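Local structure of SnoaL-like domain protein (Mycobacterium hassiacum, 6P44) at residues D6-V11 / L70-H75; Y30-T35 / I46-I51; V36-G41 / K109-Y114; V77-T82 / I96-T101. The protein is a ketosteroid isomerase, which converts 3-oxo-Δ5-steroids into their conjugated Δ4 isomers. The protein carries 1 engineered substitution. All blocks are in the same frame, centred on the assembly; numbering follows the deposited sequence. Where two conformers were deposited one is given.

Interaction 1 (D6-V11 / L70-H75)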
# COMPACT_ATOMS: atom_id res chain seq x y z
N ASP B 6 4.54 -0.07 -17.90
CA ASP B 6 5.60 -1.06 -17.76
C ASP B 6 5.54 -1.71 -16.39
O ASP B 6 5.70 -2.92 -16.24
CB ASP B 6 7.00 -0.41 -17.88
CG ASP B 6 7.36 0.06 -19.28
OD1 ASP B 6 6.95 -0.58 -20.27
OD2 ASP B 6 8.13 1.04 -19.36
N ASN B 7 5.34 -0.89 -15.36
CA ASN B 7 5.37 -1.40 -14.00
C ASN B 7 4.18 -2.30 -13.72
O ASN B 7 4.31 -3.32 -13.03
CB ASN B 7 5.45 -0.26 -13.01
CG ASN B 7 6.69 0.58 -13.20
OD1 ASN B 7 7.70 0.13 -13.76
ND2 ASN B 7 6.64 1.79 -12.69
N ALA B 8 3.00 -1.95 -14.25
CA ALA B 8 1.85 -2.83 -14.16
C ALA B 8 2.14 -4.16 -14.84
O ALA B 8 1.81 -5.23 -14.31
CB ALA B 8 0.63 -2.15 -14.76
N ASN B 9 2.74 -4.11 -16.02
CA ASN B 9 3.11 -5.33 -16.70
C ASN B 9 4.05 -6.17 -15.85
O ASN B 9 3.93 -7.40 -15.81
CB ASN B 9 3.81 -5.00 -18.03
CG ASN B 9 2.85 -4.46 -19.08
OD1 ASN B 9 1.63 -4.58 -18.97
ND2 ASN B 9 3.41 -3.86 -20.12
N THR B 10 5.01 -5.53 -15.19
CA THR B 10 5.93 -6.28 -14.35
C THR B 10 5.22 -6.94 -13.18
O THR B 10 5.53 -8.08 -12.84
CB THR B 10 7.06 -5.36 -13.89
OG1 THR B 10 7.74 -4.87 -15.06
CG2 THR B 10 8.04 -6.09 -12.95
N VAL B 11 4.26 -6.24 -12.57
CA VAL B 11 3.46 -6.87 -11.52
C VAL B 11 2.76 -8.11 -12.05
O VAL B 11 2.71 -9.14 -11.38
CB VAL B 11 2.48 -5.87 -10.88
CG1 VAL B 11 1.51 -6.60 -9.97
CG2 VAL B 11 3.24 -4.80 -10.10
N LEU B 70 -5.65 -2.64 -9.20
CA LEU B 70 -4.25 -2.30 -9.35
C LEU B 70 -4.15 -0.84 -9.77
O LEU B 70 -4.89 -0.40 -10.66
CB LEU B 70 -3.59 -3.21 -10.40
CG LEU B 70 -2.10 -2.99 -10.66
CD1 LEU B 70 -1.45 -4.32 -11.03
CD2 LEU B 70 -1.84 -1.99 -11.76
N ARG B 71 -3.26 -0.10 -9.12
CA ARG B 71 -3.07 1.32 -9.41
C ARG B 71 -1.58 1.57 -9.60
O ARG B 71 -0.81 1.58 -8.63
CB ARG B 71 -3.63 2.21 -8.29
CG ARG B 71 -5.15 2.11 -8.10
CD ARG B 71 -5.51 1.30 -6.89
NE ARG B 71 -6.92 0.86 -6.87
CZ ARG B 71 -7.92 1.49 -6.25
NH1 ARG B 71 -7.74 2.61 -5.60
NH2 ARG B 71 -9.15 0.96 -6.31
N ALA B 72 -1.19 1.79 -10.85
CA ALA B 72 0.18 2.10 -11.22
C ALA B 72 0.30 3.61 -11.37
O ALA B 72 -0.31 4.21 -12.27
CB ALA B 72 0.57 1.37 -12.51
N LEU B 73 1.08 4.22 -10.48
CA LEU B 73 1.16 5.67 -10.32
C LEU B 73 2.61 6.04 -10.08
O LEU B 73 3.24 5.47 -9.20
CB LEU B 73 0.36 6.12 -9.08
CG LEU B 73 -1.10 5.70 -9.08
CD1 LEU B 73 -1.75 6.09 -7.78
CD2 LEU B 73 -1.88 6.31 -10.24
N GLY B 74 3.12 7.01 -10.82
CA GLY B 74 4.52 7.38 -10.61
C GLY B 74 5.41 6.18 -10.81
O GLY B 74 5.28 5.45 -11.81
N HIS B 75 6.30 5.93 -9.84
CA HIS B 75 7.21 4.79 -9.88
C HIS B 75 6.70 3.62 -9.05
O HIS B 75 7.47 2.70 -8.75
CB HIS B 75 8.60 5.22 -9.41
CG HIS B 75 9.16 6.37 -10.18
ND1 HIS B 75 9.52 6.28 -11.50
CD2 HIS B 75 9.37 7.66 -9.82
CE1 HIS B 75 9.96 7.45 -11.92
NE2 HIS B 75 9.87 8.31 -10.93
O HOH W 1 4.13 2.92 -11.77
O HOH W 2 8.38 4.12 -13.01
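Ala8 and Val11, on the inner side of the N-terminal helix 4-20, meet Leu70 and Ala72 where this helix lies against the curved sheet of an NTF2-like domain. The strand they touch, 64-73, is the outermost on this side of the sheet within the chain. Over the short segments the helix and strand axes pass 8.4 Å apart at 140°, and this close approach is made possible by small residues: the CB atoms of Ala8 and Ala72 face each other at 4.2 Å. Leu70 supplies the bulk beside them. Chi1 of -179° sets its CG anti to the backbone N, and from there CD2 rests against Ala8 CB at 3.9 Å and CD1 meets Val11 CG1, also at 3.9 Å. Leu70 and Val11 lie alongside, running in opposing senses; only the CG1 branch of the valine touches the leucine, which uses both methyls. Polar groups join at the end of the strand through water. The amide nitrogen Asn7 ND2 donates to two waters: one, 2.9 Å from it, in turn donates to Gly74 O, and the other is hydrogen-bonded to His75 ND1. An amide suits this place because its two N-H groups can serve both waters while OD1 is hydrogen-bonded to Ser2. Gly74 has a positive phi (57°), a conformation that favours glycine, as the chain leaves the strand and turns. On the other side of the strand, Arg71 forms a salt bridge with Asp95 of the second subunit. A helix laid on the concave side of a bent sheet is the hallmark of the NTF2-like fold.

Interaction 2 (Y30-T35 / I46-I51)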
# COMPACT_ATOMS: atom_id res chain seq x y z
N TYR B 30 13.59 -8.44 -9.65
CA TYR B 30 14.04 -7.51 -8.63
C TYR B 30 15.41 -6.94 -8.98
O TYR B 30 16.23 -7.59 -9.63
CB TYR B 30 14.13 -8.22 -7.29
CG TYR B 30 12.80 -8.42 -6.59
CD1 TYR B 30 12.30 -7.44 -5.74
CD2 TYR B 30 12.07 -9.59 -6.75
CE1 TYR B 30 11.12 -7.62 -5.06
CE2 TYR B 30 10.87 -9.78 -6.06
CZ TYR B 30 10.39 -8.78 -5.22
OH TYR B 30 9.22 -8.90 -4.51
N ALA B 31 15.63 -5.70 -8.54
CA ALA B 31 16.92 -5.04 -8.65
C ALA B 31 17.96 -5.73 -7.77
O ALA B 31 17.64 -6.43 -6.81
CB ALA B 31 16.77 -3.58 -8.22
N ASP B 32 19.23 -5.50 -8.10
CA ASP B 32 20.32 -6.13 -7.35
C ASP B 32 20.27 -5.79 -5.87
O ASP B 32 20.60 -6.64 -5.02
CB ASP B 32 21.68 -5.69 -7.91
CG ASP B 32 21.98 -6.21 -9.32
OD1 ASP B 32 21.27 -7.10 -9.84
OD2 ASP B 32 22.95 -5.70 -9.91
N ASP B 33 19.88 -4.56 -5.53
CA ASP B 33 19.82 -4.07 -4.15
C ASP B 33 18.38 -3.87 -3.66
O ASP B 33 18.11 -3.03 -2.79
CB ASP B 33 20.61 -2.77 -4.02
CG ASP B 33 20.06 -1.65 -4.90
OD1 ASP B 33 19.23 -1.90 -5.80
OD2 ASP B 33 20.48 -0.49 -4.67
N ALA B 34 17.46 -4.64 -4.22
CA ALA B 34 16.06 -4.50 -3.87
C ALA B 34 15.82 -4.95 -2.44
O ALA B 34 16.61 -5.68 -1.85
CB ALA B 34 15.21 -5.37 -4.81
N THR B 35 14.68 -4.53 -1.90
CA THR B 35 14.22 -4.96 -0.59
C THR B 35 12.86 -5.63 -0.70
O THR B 35 12.01 -5.24 -1.50
CB THR B 35 14.12 -3.77 0.37
OG1 THR B 35 13.23 -2.77 -0.15
CG2 THR B 35 15.49 -3.15 0.59
N ILE B 46 17.27 -8.09 1.95
CA ILE B 46 17.99 -7.09 1.16
C ILE B 46 18.88 -7.79 0.14
O ILE B 46 19.73 -8.61 0.49
CB ILE B 46 18.83 -6.18 2.07
CG1 ILE B 46 17.94 -5.47 3.10
CG2 ILE B 46 19.59 -5.15 1.23
CD1 ILE B 46 18.72 -4.70 4.21
N GLY B 47 18.71 -7.42 -1.13
CA GLY B 47 19.55 -7.90 -2.22
C GLY B 47 18.98 -9.14 -2.89
O GLY B 47 18.24 -9.92 -2.30
N ARG B 48 19.35 -9.32 -4.17
CA ARG B 48 18.71 -10.39 -4.94
C ARG B 48 18.99 -11.78 -4.37
O ARG B 48 18.11 -12.65 -4.39
CB ARG B 48 19.05 -10.33 -6.44
CG ARG B 48 18.18 -11.32 -7.23
CD ARG B 48 18.46 -11.37 -8.74
NE ARG B 48 18.20 -10.09 -9.39
CZ ARG B 48 19.14 -9.20 -9.68
NH1 ARG B 48 20.41 -9.46 -9.39
NH2 ARG B 48 18.82 -8.06 -10.27
N GLN B 49 20.20 -12.01 -3.85
CA GLN B 49 20.53 -13.33 -3.30
C GLN B 49 19.61 -13.68 -2.13
O GLN B 49 19.07 -14.79 -2.07
CB GLN B 49 22.00 -13.37 -2.88
CG GLN B 49 22.95 -13.25 -4.05
CD GLN B 49 24.38 -12.98 -3.63
OE1 GLN B 49 24.79 -11.82 -3.52
NE2 GLN B 49 25.14 -14.04 -3.40
N ALA B 50 19.42 -12.75 -1.20
CA ALA B 50 18.51 -12.97 -0.08
C ALA B 50 17.07 -13.11 -0.55
O ALA B 50 16.30 -13.93 -0.02
CB ALA B 50 18.62 -11.82 0.92
N ILE B 51 16.68 -12.32 -1.55
CA ILE B 51 15.33 -12.40 -2.09
C ILE B 51 15.09 -13.74 -2.77
O ILE B 51 14.05 -14.38 -2.56
CB ILE B 51 15.07 -11.20 -3.02
CG1 ILE B 51 15.01 -9.92 -2.18
CG2 ILE B 51 13.80 -11.40 -3.82
CD1 ILE B 51 15.06 -8.62 -2.99
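Thr35 and Ile46 face each other as an antiparallel, non-hydrogen-bonded pair of neighbouring strands, with their side chains on the same face. Before this pair segment 30-35 turns a corner through a type I turn from Ala31 to Ala34; after it, segment 46-51 enters helix 48-54. Gly47, at the N-cap position, donates from N to Ala34 O at 2.8 Å, almost straight (176°). Its backbone conformation would jam a CB against the carbonyl O of Ile46, which calls for glycine; its CA makes a CA-H...O contact with Asp32 O at 3.2 Å. Arg48 N then donates to Asp32 O at 3.1 Å, from above the carbonyl plane. The Arg48 side chain runs out extended and bends at chi3 (-62°), which swings NE back to the turn. Its tip takes Asp32 OD1 end-on, in the guanidinium plane, with NH1 at 2.6 Å and NH2 at 2.7 Å; both come to the anti side of that one oxygen, and the two flat groups stand 88° apart. NH2 also donates to Tyr30 O at 2.7 Å. On the inner side the aliphatic Ile51 fills the corner: CG2 lies over a face of the Tyr30 ring, 4.1 Å from its centroid, as a CH-pi contact, and CD1 packs on Ala34 CB at 3.7 Å. Tyr30 OH is hydrogen-bonded to Tyr55 OH. Because arginine has several N-H groups, one side chain can tie together the carboxylate of Asp32 in the turn and the carbonyl of Tyr30 just before it; Arg107 stands close to Arg48 NH2, so the negative charge of Asp32 probably offsets two like charges.

Interaction 3 (V36-G41 / K109-Y114); sequences VENPVG and KSMKAY. Engineered in segment 36-41: Asn38 (natural residue Asp). With DNX (3,4-dinitrophenol), chain H.
Glu37 N donates to Met111 O at 2.9 Å and Ala113 N to Glu37 O at 3.1 Å, the alternating ladder of two parallel strands. Past its regular end the chain stays attached, for Val40 N donates to Ala113 O at 2.9 Å after a cis peptide bond before Pro39 has redirected it. Among the apolar contacts, Val40 CG2 lies over one face of the Tyr114 ring, a CH-pi contact 3.7 Å from the centroid, with Lys112 CB also against it; a branched, compact valine fits between them. Val36 CG1 touches Met111 CE at 3.7 Å, the methionine chain being bent at chi2 (-86°) and chi3. The charged pair Glu37 and Lys112 run side by side on the other face, their charged ends near each other without a salt bridge. Glu37 OE2 instead takes Gly41 N through its anti lone pair at 3.0 Å, while Lys112 NZ forms a salt bridge with Glu76 of the second subunit. Toward the ligand, Asn38, an engineered replacement for aspartate, sets ND2 3.4 Å from C5 of 3,4-dinitrophenol, and its OD1 accepts from Trp115 NE1. Met111 CE lies near the phenol O1. A strand and the loop after its parallel neighbour, lining a pocket with Asn38, Met111 and Ala113, are consistent with the steroid site of ketosteroid isomerases, in which an aspartate serves as the general base.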
# COMPACT_ATOMS: atom_id res chain seq x y z
N VAL B 36 12.65 -6.64 0.15
CA VAL B 36 11.36 -7.30 0.29
C VAL B 36 11.01 -7.32 1.76
O VAL B 36 11.80 -7.82 2.59
CB VAL B 36 11.36 -8.73 -0.28
CG1 VAL B 36 10.08 -9.48 0.12
CG2 VAL B 36 11.51 -8.71 -1.79
N GLU B 37 9.83 -6.81 2.10
CA GLU B 37 9.31 -6.84 3.46
C GLU B 37 7.97 -7.56 3.40
O GLU B 37 6.96 -6.97 2.99
CB GLU B 37 9.22 -5.42 4.02
CG GLU B 37 8.98 -5.37 5.49
CD GLU B 37 8.93 -3.94 6.04
OE1 GLU B 37 9.50 -3.03 5.42
OE2 GLU B 37 8.33 -3.73 7.12
N ASN B 38 7.97 -8.84 3.77
CA ASN B 38 6.79 -9.69 3.64
C ASN B 38 6.70 -10.60 4.86
O ASN B 38 7.44 -11.59 4.94
CB ASN B 38 6.85 -10.54 2.37
CG ASN B 38 5.64 -11.41 2.23
OD1 ASN B 38 4.63 -11.17 2.88
ND2 ASN B 38 5.72 -12.41 1.37
N PRO B 39 5.79 -10.33 5.81
CA PRO B 39 4.87 -9.19 5.83
C PRO B 39 5.56 -7.93 6.32
O PRO B 39 6.61 -7.98 6.97
CB PRO B 39 3.83 -9.62 6.86
CG PRO B 39 4.61 -10.44 7.82
CD PRO B 39 5.60 -11.22 6.97
N VAL B 40 4.93 -6.78 6.07
CA VAL B 40 5.37 -5.56 6.72
C VAL B 40 5.40 -5.79 8.23
O VAL B 40 4.52 -6.43 8.79
CB VAL B 40 4.46 -4.40 6.30
CG1 VAL B 40 4.72 -3.16 7.15
CG2 VAL B 40 4.70 -4.11 4.80
N GLY B 41 6.46 -5.29 8.86
CA GLY B 41 6.74 -5.50 10.26
C GLY B 41 7.80 -6.54 10.54
O GLY B 41 8.31 -6.61 11.66
N LYS B 109 12.41 -2.24 -7.13
CA LYS B 109 13.29 -1.72 -6.08
C LYS B 109 12.85 -2.16 -4.69
O LYS B 109 13.69 -2.48 -3.84
CB LYS B 109 13.29 -0.18 -6.16
CG LYS B 109 14.05 0.54 -5.04
CD LYS B 109 13.87 2.06 -5.17
CE LYS B 109 14.64 2.83 -4.10
NZ LYS B 109 14.66 4.30 -4.35
N SER B 110 11.54 -2.18 -4.42
CA SER B 110 11.04 -2.58 -3.12
C SER B 110 9.68 -3.25 -3.28
O SER B 110 8.90 -2.91 -4.17
CB SER B 110 10.92 -1.38 -2.17
OG SER B 110 9.89 -0.49 -2.54
N MET B 111 9.41 -4.20 -2.38
CA MET B 111 8.08 -4.78 -2.25
C MET B 111 7.72 -4.82 -0.77
O MET B 111 8.57 -5.12 0.08
CB MET B 111 8.04 -6.20 -2.83
CG MET B 111 6.67 -6.86 -2.78
SD MET B 111 6.35 -7.71 -1.21
CE MET B 111 6.83 -9.37 -1.67
N LYS B 112 6.47 -4.49 -0.48
CA LYS B 112 5.88 -4.58 0.85
C LYS B 112 4.54 -5.28 0.70
O LYS B 112 3.76 -4.95 -0.19
CB LYS B 112 5.71 -3.20 1.48
CG LYS B 112 7.00 -2.59 1.96
CD LYS B 112 6.78 -1.26 2.66
CE LYS B 112 8.08 -0.79 3.25
NZ LYS B 112 7.94 0.52 3.94
N ALA B 113 4.27 -6.24 1.58
CA ALA B 113 3.01 -7.00 1.57
C ALA B 113 2.31 -6.87 2.92
O ALA B 113 2.92 -7.09 3.97
CB ALA B 113 3.26 -8.48 1.22
N TYR B 114 1.03 -6.51 2.87
CA TYR B 114 0.24 -6.24 4.06
C TYR B 114 -0.88 -7.28 4.16
O TYR B 114 -1.86 -7.21 3.42
CB TYR B 114 -0.35 -4.83 4.02
CG TYR B 114 0.64 -3.68 3.86
CD1 TYR B 114 1.15 -3.36 2.62
CD2 TYR B 114 1.03 -2.93 4.94
CE1 TYR B 114 2.04 -2.32 2.45
CE2 TYR B 114 1.91 -1.86 4.79
CZ TYR B 114 2.42 -1.57 3.54
OH TYR B 114 3.31 -0.57 3.33
C1 DNX H . 3.66 -12.15 -2.02
C2 DNX H . 4.16 -13.42 -2.26
C3 DNX H . 3.92 -14.41 -1.34
N3 DNX H . 4.49 -15.73 -1.62
C4 DNX H . 3.18 -14.15 -0.19
N4 DNX H . 2.91 -15.18 0.82
C5 DNX H . 2.67 -12.89 0.04
C6 DNX H . 2.92 -11.88 -0.88
O1 DNX H . 3.91 -11.16 -2.93
O31 DNX H . 5.62 -15.96 -1.25
O32 DNX H . 3.81 -16.53 -2.24
O41 DNX H . 2.92 -14.85 1.99
O42 DNX H . 2.69 -16.32 0.44

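Interaction 4 (V77-T82 / I96-T101). With DNX (3,4-dinitrophenol), chain H.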
# COMPACT_ATOMS: atom_id res chain seq x y z
N VAL B 77 3.39 0.76 -7.79
CA VAL B 77 2.14 0.06 -8.07
C VAL B 77 1.60 -0.47 -6.75
O VAL B 77 2.30 -1.20 -6.03
CB VAL B 77 2.32 -1.11 -9.05
CG1 VAL B 77 0.95 -1.74 -9.34
CG2 VAL B 77 2.97 -0.66 -10.36
N ALA B 78 0.37 -0.10 -6.41
CA ALA B 78 -0.36 -0.68 -5.29
C ALA B 78 -1.40 -1.62 -5.86
O ALA B 78 -2.10 -1.26 -6.81
CB ALA B 78 -1.05 0.38 -4.44
N PHE B 79 -1.48 -2.83 -5.31
CA PHE B 79 -2.42 -3.81 -5.84
C PHE B 79 -3.01 -4.65 -4.73
O PHE B 79 -2.33 -4.99 -3.76
CB PHE B 79 -1.84 -4.67 -6.97
CG PHE B 79 -0.51 -5.34 -6.69
CD1 PHE B 79 0.68 -4.63 -6.60
CD2 PHE B 79 -0.45 -6.72 -6.57
CE1 PHE B 79 1.90 -5.28 -6.39
CE2 PHE B 79 0.76 -7.37 -6.34
CZ PHE B 79 1.92 -6.65 -6.27
N TYR B 80 -4.31 -4.92 -4.87
CA TYR B 80 -5.06 -5.74 -3.93
C TYR B 80 -5.43 -7.01 -4.69
O TYR B 80 -5.98 -6.93 -5.80
CB TYR B 80 -6.31 -4.95 -3.51
CG TYR B 80 -7.20 -5.59 -2.47
CD1 TYR B 80 -6.71 -6.42 -1.48
CD2 TYR B 80 -8.57 -5.35 -2.50
CE1 TYR B 80 -7.56 -6.99 -0.53
CE2 TYR B 80 -9.41 -5.92 -1.56
CZ TYR B 80 -8.90 -6.73 -0.58
OH TYR B 80 -9.76 -7.30 0.35
N TRP B 81 -5.02 -8.15 -4.16
CA TRP B 81 -5.02 -9.38 -4.93
C TRP B 81 -5.21 -10.58 -4.02
O TRP B 81 -5.09 -10.49 -2.80
CB TRP B 81 -3.74 -9.51 -5.75
CG TRP B 81 -2.48 -9.58 -4.95
CD1 TRP B 81 -1.89 -8.57 -4.24
CD2 TRP B 81 -1.61 -10.71 -4.81
NE1 TRP B 81 -0.72 -9.00 -3.67
CE2 TRP B 81 -0.52 -10.31 -4.01
CE3 TRP B 81 -1.65 -12.02 -5.30
CZ2 TRP B 81 0.52 -11.18 -3.68
CZ3 TRP B 81 -0.62 -12.89 -4.96
CH2 TRP B 81 0.45 -12.47 -4.17
N THR B 82 -5.54 -11.71 -4.63
CA THR B 82 -5.68 -12.96 -3.89
C THR B 82 -4.70 -14.01 -4.40
O THR B 82 -4.40 -14.08 -5.60
CB THR B 82 -7.10 -13.53 -3.97
OG1 THR B 82 -7.39 -13.95 -5.30
CG2 THR B 82 -8.12 -12.50 -3.55
N ILE B 96 -4.49 -9.96 0.00
CA ILE B 96 -3.23 -9.24 0.20
C ILE B 96 -3.32 -7.85 -0.40
O ILE B 96 -3.81 -7.68 -1.52
CB ILE B 96 -2.08 -10.03 -0.47
CG1 ILE B 96 -2.01 -11.46 0.07
CG2 ILE B 96 -0.73 -9.31 -0.27
CD1 ILE B 96 -1.30 -12.43 -0.86
N ILE B 97 -2.80 -6.85 0.32
CA ILE B 97 -2.49 -5.53 -0.23
C ILE B 97 -0.98 -5.44 -0.38
O ILE B 97 -0.25 -5.64 0.61
CB ILE B 97 -3.01 -4.37 0.64
CG1 ILE B 97 -4.53 -4.39 0.75
CG2 ILE B 97 -2.54 -3.02 0.08
CD1 ILE B 97 -5.09 -3.41 1.76
N SER B 98 -0.51 -5.14 -1.59
CA SER B 98 0.91 -5.06 -1.87
C SER B 98 1.25 -3.71 -2.49
O SER B 98 0.45 -3.12 -3.22
CB SER B 98 1.35 -6.12 -2.84
OG SER B 98 1.20 -7.41 -2.26
N VAL B 99 2.46 -3.23 -2.21
CA VAL B 99 3.02 -2.07 -2.89
C VAL B 99 4.42 -2.42 -3.37
O VAL B 99 5.26 -2.89 -2.60
CB VAL B 99 3.09 -0.84 -1.96
CG1 VAL B 99 3.77 0.33 -2.65
CG2 VAL B 99 1.70 -0.42 -1.51
N MET B 100 4.66 -2.18 -4.66
CA MET B 100 5.98 -2.27 -5.24
C MET B 100 6.42 -0.91 -5.77
O MET B 100 5.59 -0.11 -6.22
CB MET B 100 6.01 -3.29 -6.38
CG MET B 100 5.96 -4.72 -5.88
SD MET B 100 5.94 -5.87 -7.28
CE MET B 100 6.18 -7.42 -6.41
N THR B 101 7.71 -0.64 -5.70
CA THR B 101 8.30 0.52 -6.34
C THR B 101 9.38 0.04 -7.29
O THR B 101 9.91 -1.06 -7.15
CB THR B 101 8.88 1.53 -5.34
OG1 THR B 101 10.08 1.01 -4.76
CG2 THR B 101 7.87 1.85 -4.24
C1 DNX H . 3.66 -12.15 -2.02
C2 DNX H . 4.16 -13.42 -2.26
C3 DNX H . 3.92 -14.41 -1.34
N3 DNX H . 4.49 -15.73 -1.62
C4 DNX H . 3.18 -14.15 -0.19
N4 DNX H . 2.91 -15.18 0.82
C5 DNX H . 2.67 -12.89 0.04
C6 DNX H . 2.92 -11.88 -0.88
O1 DNX H . 3.91 -11.16 -2.93
O31 DNX H . 5.62 -15.96 -1.25
O32 DNX H . 3.81 -16.53 -2.24
O41 DNX H . 2.92 -14.85 1.99
O42 DNX H . 2.69 -16.32 0.44
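Trp81 and Ser98 mark the tightly packed face of this antiparallel pair, where Trp81 NE1 donates to Ser98 OG at 2.9 Å, nearly straight (171°) and in the indole plane. That bond fixes the turn of a ring already gripped between Phe79 CE2 on one face and Ile96 CD1 on the other, the latter 3.8 Å from the centroid of the six-membered ring. Phe79 and Trp81 both hold CG between N and the carbonyl carbon (chi1 52° and 62°), and their rings reach the partner strand; Ser98 CB, slim enough to fit, lies over the Phe79 face, 3.7 Å from the centroid. Met100 CG meets that ring at its edge, SD making a Met-aromatic contact. Backbone hydrogen bonds in both directions within Val77/Met100, Phe79/Ser98 and Trp81/Ile96 build this hairpin of the NTF2-like sheet, whose inner face ends at the ligand, Trp81 CZ2 lying 3.5 Å from O1 of 3,4-dinitrophenol. On the opposite face fewer side-chain contacts are made: Ala78 CB and Val99 CG2 are 4.1 Å apart, though Tyr80 CD1 comes 3.2 Å from Ile96 O, and Ile97 CG1 meets it obliquely. The second subunit packs here, Tyr80 meeting its Tyr80.

All four contacts reach one mixed sheet. Interaction 2 lies at the 45-46 edge, interaction 3 joins strands 34-37 and 108-121, interaction 4 joins 92-102 and 76-85, and interaction 1 closes the other edge at 64-73 with helix 4-20. Interactions 1 and 2, 19 Å apart between centres, do not touch; centres of neighbours across the sheet (1 and 4, 4 and 3, 3 and 2) are 10 to 12 Å apart, and each pair touches. Along the chain interaction 2 is nested inside interaction 1, interaction 3 pairs an early strand with the last one, enclosing interaction 4, and interaction 3 crosses both 1 and 2. Interactions 3 and 4 touch the ligand; 1, 3 and 4 the second subunit.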